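Local coordinates for protein yesU (Bacillus subtilis, PDB 1OQ1), which is of unknown function but has a galectin-like fold of antiparallel sheets, which is consistent with, though no proof of, carbohydrate binding, at residues 174-178 / 179-183; 58-61 / 62-65; 43-46 / 47-51. All blocks are in the same frame, centred on the assembly; numbering follows the deposited sequence.

Contact 1: residues 174-178 / 179-183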
# COMPACT_ATOMS: atom_id res chain seq x y z
N PHE A 174 -2.36 10.35 5.02
CA PHE A 174 -1.19 9.50 5.22
C PHE A 174 -0.15 10.19 6.09
O PHE A 174 0.17 11.36 5.88
CB PHE A 174 -0.60 9.18 3.84
CG PHE A 174 0.61 8.29 3.87
CD1 PHE A 174 0.57 7.06 4.52
CD2 PHE A 174 1.76 8.65 3.18
CE1 PHE A 174 1.67 6.20 4.48
CE2 PHE A 174 2.87 7.80 3.13
CZ PHE A 174 2.82 6.57 3.78
N SER A 175 0.38 9.45 7.07
CA SER A 175 1.40 9.99 7.95
C SER A 175 2.48 8.96 8.21
O SER A 175 2.25 7.76 8.06
CB SER A 175 0.78 10.43 9.29
OG SER A 175 0.28 9.33 10.02
N ILE A 176 3.67 9.44 8.57
CA ILE A 176 4.81 8.59 8.88
C ILE A 176 5.38 9.10 10.21
O ILE A 176 5.74 10.27 10.33
CB ILE A 176 5.91 8.68 7.79
CG1 ILE A 176 5.37 8.12 6.47
CG2 ILE A 176 7.15 7.91 8.24
CD1 ILE A 176 6.31 8.30 5.29
N ASN A 177 5.45 8.21 11.19
CA ASN A 177 5.93 8.57 12.52
C ASN A 177 5.12 9.76 13.04
O ASN A 177 5.64 10.62 13.75
CB ASN A 177 7.44 8.89 12.49
CG ASN A 177 8.30 7.64 12.46
OD1 ASN A 177 7.80 6.54 12.23
ND2 ASN A 177 9.60 7.79 12.69
N GLY A 178 3.84 9.79 12.68
CA GLY A 178 2.95 10.86 13.12
C GLY A 178 2.98 12.15 12.32
O GLY A 178 2.15 13.03 12.53
N LEU A 179 3.94 12.27 11.40
CA LEU A 179 4.05 13.47 10.58
C LEU A 179 3.14 13.37 9.37
O LEU A 179 3.25 12.43 8.58
CB LEU A 179 5.50 13.66 10.10
CG LEU A 179 5.76 14.87 9.20
CD1 LEU A 179 5.65 16.15 10.01
CD2 LEU A 179 7.15 14.76 8.56
N PRO A 180 2.20 14.32 9.21
CA PRO A 180 1.31 14.25 8.04
C PRO A 180 2.14 14.36 6.77
O PRO A 180 3.01 15.23 6.68
CB PRO A 180 0.39 15.45 8.24
CG PRO A 180 0.36 15.62 9.73
CD PRO A 180 1.82 15.42 10.10
N ILE A 181 1.88 13.49 5.81
CA ILE A 181 2.61 13.47 4.54
C ILE A 181 1.76 14.05 3.42
O ILE A 181 2.23 14.88 2.64
CB ILE A 181 3.04 12.03 4.19
CG1 ILE A 181 3.96 11.48 5.28
CG2 ILE A 181 3.76 12.00 2.83
CD1 ILE A 181 5.21 12.32 5.49
N LEU A 182 0.52 13.58 3.31
CA LEU A 182 -0.39 14.08 2.29
C LEU A 182 -1.82 13.77 2.69
O LEU A 182 -2.06 12.92 3.55
CB LEU A 182 -0.08 13.44 0.93
CG LEU A 182 -0.21 11.92 0.72
CD1 LEU A 182 -1.67 11.51 0.64
CD2 LEU A 182 0.50 11.53 -0.56
N GLU A 183 -2.77 14.47 2.09
CA GLU A 183 -4.18 14.23 2.37
C GLU A 183 -4.97 14.57 1.11
O GLU A 183 -4.53 15.37 0.29
CB GLU A 183 -4.66 15.04 3.58
CG GLU A 183 -4.99 16.49 3.34
CD GLU A 183 -5.59 17.14 4.58
OE1 GLU A 183 -6.12 18.26 4.48
OE2 GLU A 183 -5.52 16.52 5.67
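F174 and I176 pair with L182 and L179 across a tight antiparallel hairpin whose two strands run 149° apart and join through a type I' turn from I176 to L179. At the turn the backbones bond in both directions: L179 N gives to I176 O at 2.9 Å, and I176 N gives to L179 O. G178, at phi 84°, takes a conformation that glycine accepts readily.

Further along, I181 and L182 both face F174, a classic beta bulge. F174 O takes a short bond of 2.7 Å from I181 N, which lies in the plane of the F174 carbonyl, and a weak one from L182 N. F174 N returns a bond to L182 O at 3.0 Å. The extra residue brings I181 onto the side of the hairpin where the F174 ring lies. With CG opposite the backbone N (chi1 -179°), that ring runs alongside the I181 side chain, both pointing the same way, and CD2 of F174 comes to 3.8 Å from CB of I181. I181 also meets I176, CG1 to CG1 at 3.8 Å. L182 adds its CD1 against CB of F174. On the other face S175 and P180 form a non-hydrogen-bonded pair.

Beyond the hairpin, F174 and I181 both touch C133 of strand 132-138, while N177 OD1 accepts from R162 N on the neighbouring strand 161-168. The chemistry is therefore divided: backbone amides fix the turn and the bulge, and hydrocarbon from F174, I176 and I181 fills the side turned toward the second sheet.

Contact 2: residues 58-61 / 62-65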
# COMPACT_ATOMS: atom_id res chain seq x y z
N THR A 58 -11.39 -8.67 2.65
CA THR A 58 -12.03 -7.49 2.09
C THR A 58 -12.28 -6.57 3.28
O THR A 58 -12.95 -6.96 4.24
CB THR A 58 -13.39 -7.80 1.43
OG1 THR A 58 -13.19 -8.64 0.29
CG2 THR A 58 -14.07 -6.51 1.00
N PHE A 59 -11.71 -5.37 3.24
CA PHE A 59 -11.92 -4.43 4.33
C PHE A 59 -12.99 -3.42 3.96
O PHE A 59 -13.17 -3.08 2.79
CB PHE A 59 -10.61 -3.73 4.68
CG PHE A 59 -9.54 -4.67 5.16
CD1 PHE A 59 -8.51 -5.06 4.32
CD2 PHE A 59 -9.59 -5.19 6.45
CE1 PHE A 59 -7.54 -5.96 4.75
CE2 PHE A 59 -8.62 -6.09 6.89
CZ PHE A 59 -7.60 -6.48 6.03
N PRO A 60 -13.73 -2.93 4.96
CA PRO A 60 -14.78 -1.94 4.69
C PRO A 60 -14.19 -0.55 4.51
O PRO A 60 -12.98 -0.34 4.66
CB PRO A 60 -15.64 -2.03 5.94
CG PRO A 60 -14.61 -2.25 7.01
CD PRO A 60 -13.72 -3.31 6.38
N ASP A 61 -15.05 0.41 4.18
CA ASP A 61 -14.62 1.79 4.03
C ASP A 61 -14.57 2.31 5.47
O ASP A 61 -15.08 1.65 6.38
CB ASP A 61 -15.67 2.56 3.23
CG ASP A 61 -15.15 3.89 2.71
OD1 ASP A 61 -14.03 4.30 3.10
OD2 ASP A 61 -15.87 4.51 1.90
N GLY A 62 -13.96 3.47 5.68
CA GLY A 62 -13.89 4.04 7.02
C GLY A 62 -12.95 3.26 7.93
O GLY A 62 -13.37 2.73 8.96
N ILE A 63 -11.68 3.22 7.56
CA ILE A 63 -10.69 2.48 8.32
C ILE A 63 -9.37 3.22 8.46
O ILE A 63 -9.09 4.16 7.72
CB ILE A 63 -10.39 1.13 7.65
CG1 ILE A 63 -9.97 1.37 6.19
CG2 ILE A 63 -11.60 0.21 7.72
CD1 ILE A 63 -9.44 0.14 5.46
N ILE A 64 -8.58 2.79 9.43
CA ILE A 64 -7.25 3.34 9.66
C ILE A 64 -6.32 2.14 9.55
O ILE A 64 -6.45 1.17 10.29
CB ILE A 64 -7.14 4.01 11.04
CG1 ILE A 64 -8.09 5.21 11.11
CG2 ILE A 64 -5.70 4.45 11.29
CD1 ILE A 64 -8.03 5.97 12.42
N VAL A 65 -5.39 2.22 8.59
CA VAL A 65 -4.45 1.14 8.32
C VAL A 65 -3.06 1.49 8.83
O VAL A 65 -2.52 2.55 8.51
CB VAL A 65 -4.37 0.86 6.79
CG1 VAL A 65 -3.45 -0.32 6.52
CG2 VAL A 65 -5.76 0.60 6.24
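I63 and P60 make the tight part of this contact, where the loop 58-61 bends into the strand that starts at I63. The isoleucine lies on the inside of the bend: its CG2 lies 3.4 Å from P60 O and 4.0 Å from P60 CG, the two side chains crossing at about a right angle. CG1 of I63 sits between its own backbone N and carbonyl carbon (chi1 54°), which sends CD1 back along the loop, 3.7 Å from P60 O and 4.1 Å from CB of F59. The F59 ring itself leads off elsewhere, to an edge-to-face meeting with Y12. The tight side is thus the branches of I63 gathered about the carbonyl oxygen of P60, with CB of F59 beyond CD1.

The outer side, at D61 and G62, is polar and partly exposed. OD1 of D61 accepts the amide of the next residue, G62 N, at 2.7 Å; the N-H...O angle is a bent 135°, and the donor comes from the anti side, 34° out of the carboxylate plane. The same oxygen takes a salt bridge from K167 NZ and a hydrogen bond from K169 N, so three donors gather on it, which would probably favour the charged carboxylate. G62 has a positive phi, and together with I63 it faces K167 in a G1 beta bulge.

Around this bend, strand 63-73 is flanked by strand 161-168, through the backbone pairing of I63 with K167, and by strand 209-222, where G62 pairs with A220; L11 of strand 5-14 touches both P60 and I63.

Contact 3: residues 43-46 / 47-51; sequences SHVQ and DEAHF. With GOL (glycerol), chain F.
H44 presents the edge of its imidazole to A49 and lies obliquely against the ring of F51. ND1 donates to A49 O at 2.8 Å with a nearly straight N-H...O angle of 165°. The oxygen is close to the imidazole plane, but the nitrogen stands above the plane of the A49 carbonyl, away from its lone pairs. CG of H44 lies opposite the carbonyl carbon (chi1 -55°), an arrangement that turns the ring toward the returning chain. There CE1 of H44 comes to 3.2 Å from CE2 of F51. The ring planes make an angle of 34° and the centroids are 4.9 Å apart, so the pair is neither stacked nor T-shaped. NE2, at the far end of the imidazole, has a weak bond to Q204 OE1.

The chain between the two rings includes a type I turn from Q46 to A49, in which A49 N bonds to Q46 O at 3.2 Å, followed by an inverse gamma turn centred on A49. Together they lead from strand 40-44 in one sheet to strand 51-54 in the other, a connection between the layers of the galectin-like fold. CB of A49 points back into the bend, 3.8 Å from V45 CG2.

Outside the bend, a water accepts from E48 N and donates to Q46 OE1. A glycerol, probably from the crystallisation liquor, gives its O2 hydroxyl to D47 OD2 at 2.8 Å and reaches H44 O weakly. The H50 ring has E48 O over one face, and its ND1 accepts a hydrogen bond from A206 N.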
# COMPACT_ATOMS: atom_id res chain seq x y z
N SER A 43 11.61 -9.50 -0.89
CA SER A 43 12.66 -9.21 -1.86
C SER A 43 12.20 -9.69 -3.23
O SER A 43 11.03 -10.02 -3.41
CB SER A 43 13.98 -9.90 -1.46
OG SER A 43 13.80 -11.30 -1.32
N HIS A 44 13.11 -9.76 -4.20
CA HIS A 44 12.74 -10.16 -5.55
C HIS A 44 13.62 -11.26 -6.14
O HIS A 44 14.82 -11.33 -5.84
CB HIS A 44 12.77 -8.92 -6.45
CG HIS A 44 11.92 -7.80 -5.94
ND1 HIS A 44 10.65 -7.54 -6.43
CD2 HIS A 44 12.14 -6.88 -4.97
CE1 HIS A 44 10.13 -6.52 -5.78
NE2 HIS A 44 11.01 -6.09 -4.89
N VAL A 45 13.04 -12.11 -6.97
CA VAL A 45 13.81 -13.20 -7.58
C VAL A 45 14.70 -12.70 -8.71
O VAL A 45 15.70 -13.34 -9.04
CB VAL A 45 12.88 -14.33 -8.10
CG1 VAL A 45 12.08 -14.91 -6.93
CG2 VAL A 45 11.94 -13.80 -9.18
N GLN A 46 14.34 -11.55 -9.29
CA GLN A 46 15.11 -10.93 -10.38
C GLN A 46 15.06 -9.40 -10.27
O GLN A 46 14.20 -8.85 -9.59
CB GLN A 46 14.55 -11.34 -11.74
CG GLN A 46 14.83 -12.77 -12.12
CD GLN A 46 14.59 -13.03 -13.59
OE1 GLN A 46 14.98 -12.22 -14.43
NE2 GLN A 46 13.95 -14.15 -13.90
N ASP A 47 15.98 -8.72 -10.95
CA ASP A 47 16.07 -7.26 -10.90
C ASP A 47 14.83 -6.48 -11.34
O ASP A 47 14.66 -5.33 -10.95
CB ASP A 47 17.29 -6.78 -11.68
CG ASP A 47 18.57 -6.86 -10.86
OD1 ASP A 47 19.66 -6.61 -11.42
OD2 ASP A 47 18.48 -7.17 -9.66
N GLU A 48 13.98 -7.09 -12.15
CA GLU A 48 12.77 -6.41 -12.59
C GLU A 48 11.52 -7.24 -12.27
O GLU A 48 10.48 -7.10 -12.92
CB GLU A 48 12.83 -6.11 -14.09
CG GLU A 48 14.05 -5.30 -14.55
CD GLU A 48 14.27 -4.02 -13.75
OE1 GLU A 48 13.29 -3.29 -13.46
OE2 GLU A 48 15.44 -3.73 -13.42
N ALA A 49 11.63 -8.10 -11.26
CA ALA A 49 10.52 -8.95 -10.85
C ALA A 49 9.57 -8.23 -9.90
O ALA A 49 9.47 -8.58 -8.72
CB ALA A 49 11.05 -10.22 -10.19
N HIS A 50 8.89 -7.21 -10.41
CA HIS A 50 7.96 -6.42 -9.61
C HIS A 50 6.75 -7.26 -9.20
O HIS A 50 6.37 -8.20 -9.90
CB HIS A 50 7.52 -5.19 -10.42
CG HIS A 50 8.65 -4.48 -11.08
ND1 HIS A 50 9.84 -4.22 -10.44
CD2 HIS A 50 8.78 -3.98 -12.33
CE1 HIS A 50 10.66 -3.59 -11.27
NE2 HIS A 50 10.04 -3.43 -12.43
N PHE A 51 6.13 -6.92 -8.07
CA PHE A 51 5.00 -7.71 -7.60
C PHE A 51 4.01 -6.93 -6.75
O PHE A 51 4.24 -5.78 -6.38
CB PHE A 51 5.51 -8.89 -6.77
CG PHE A 51 6.09 -8.50 -5.42
CD1 PHE A 51 5.26 -8.09 -4.38
CD2 PHE A 51 7.46 -8.52 -5.21
CE1 PHE A 51 5.79 -7.72 -3.13
CE2 PHE A 51 8.00 -8.14 -3.97
CZ PHE A 51 7.16 -7.74 -2.93
C1 GOL F . 18.31 -11.29 -6.92
O1 GOL F . 19.45 -12.05 -7.28
C2 GOL F . 18.40 -9.87 -7.49
O2 GOL F . 18.44 -9.89 -8.92
C3 GOL F . 17.25 -9.00 -6.98
O3 GOL F . 17.29 -8.91 -5.56
O HOH W 1 14.81 -8.98 -14.28

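Overall arrangement
From the N terminus, contact 3 comes first, turning the chain between strands 40-44 and 51-54, which belong to different sheets. Contact 2 follows, where the loop after strand 51-54 enters strand 63-73 and so returns to the first sheet. Contact 1 comes much later, closing the hairpin of strands 171-176 and 179-185 in that same sheet. The three are in series, with none nested or crossing. Strand 161-168 lies between strands 63-73 and 171-176, linking contacts 2 and 1, whose centres are about 18 Å apart. Contact 3 lies across the chain's centre from both, its centre about 28 Å from that of contact 1.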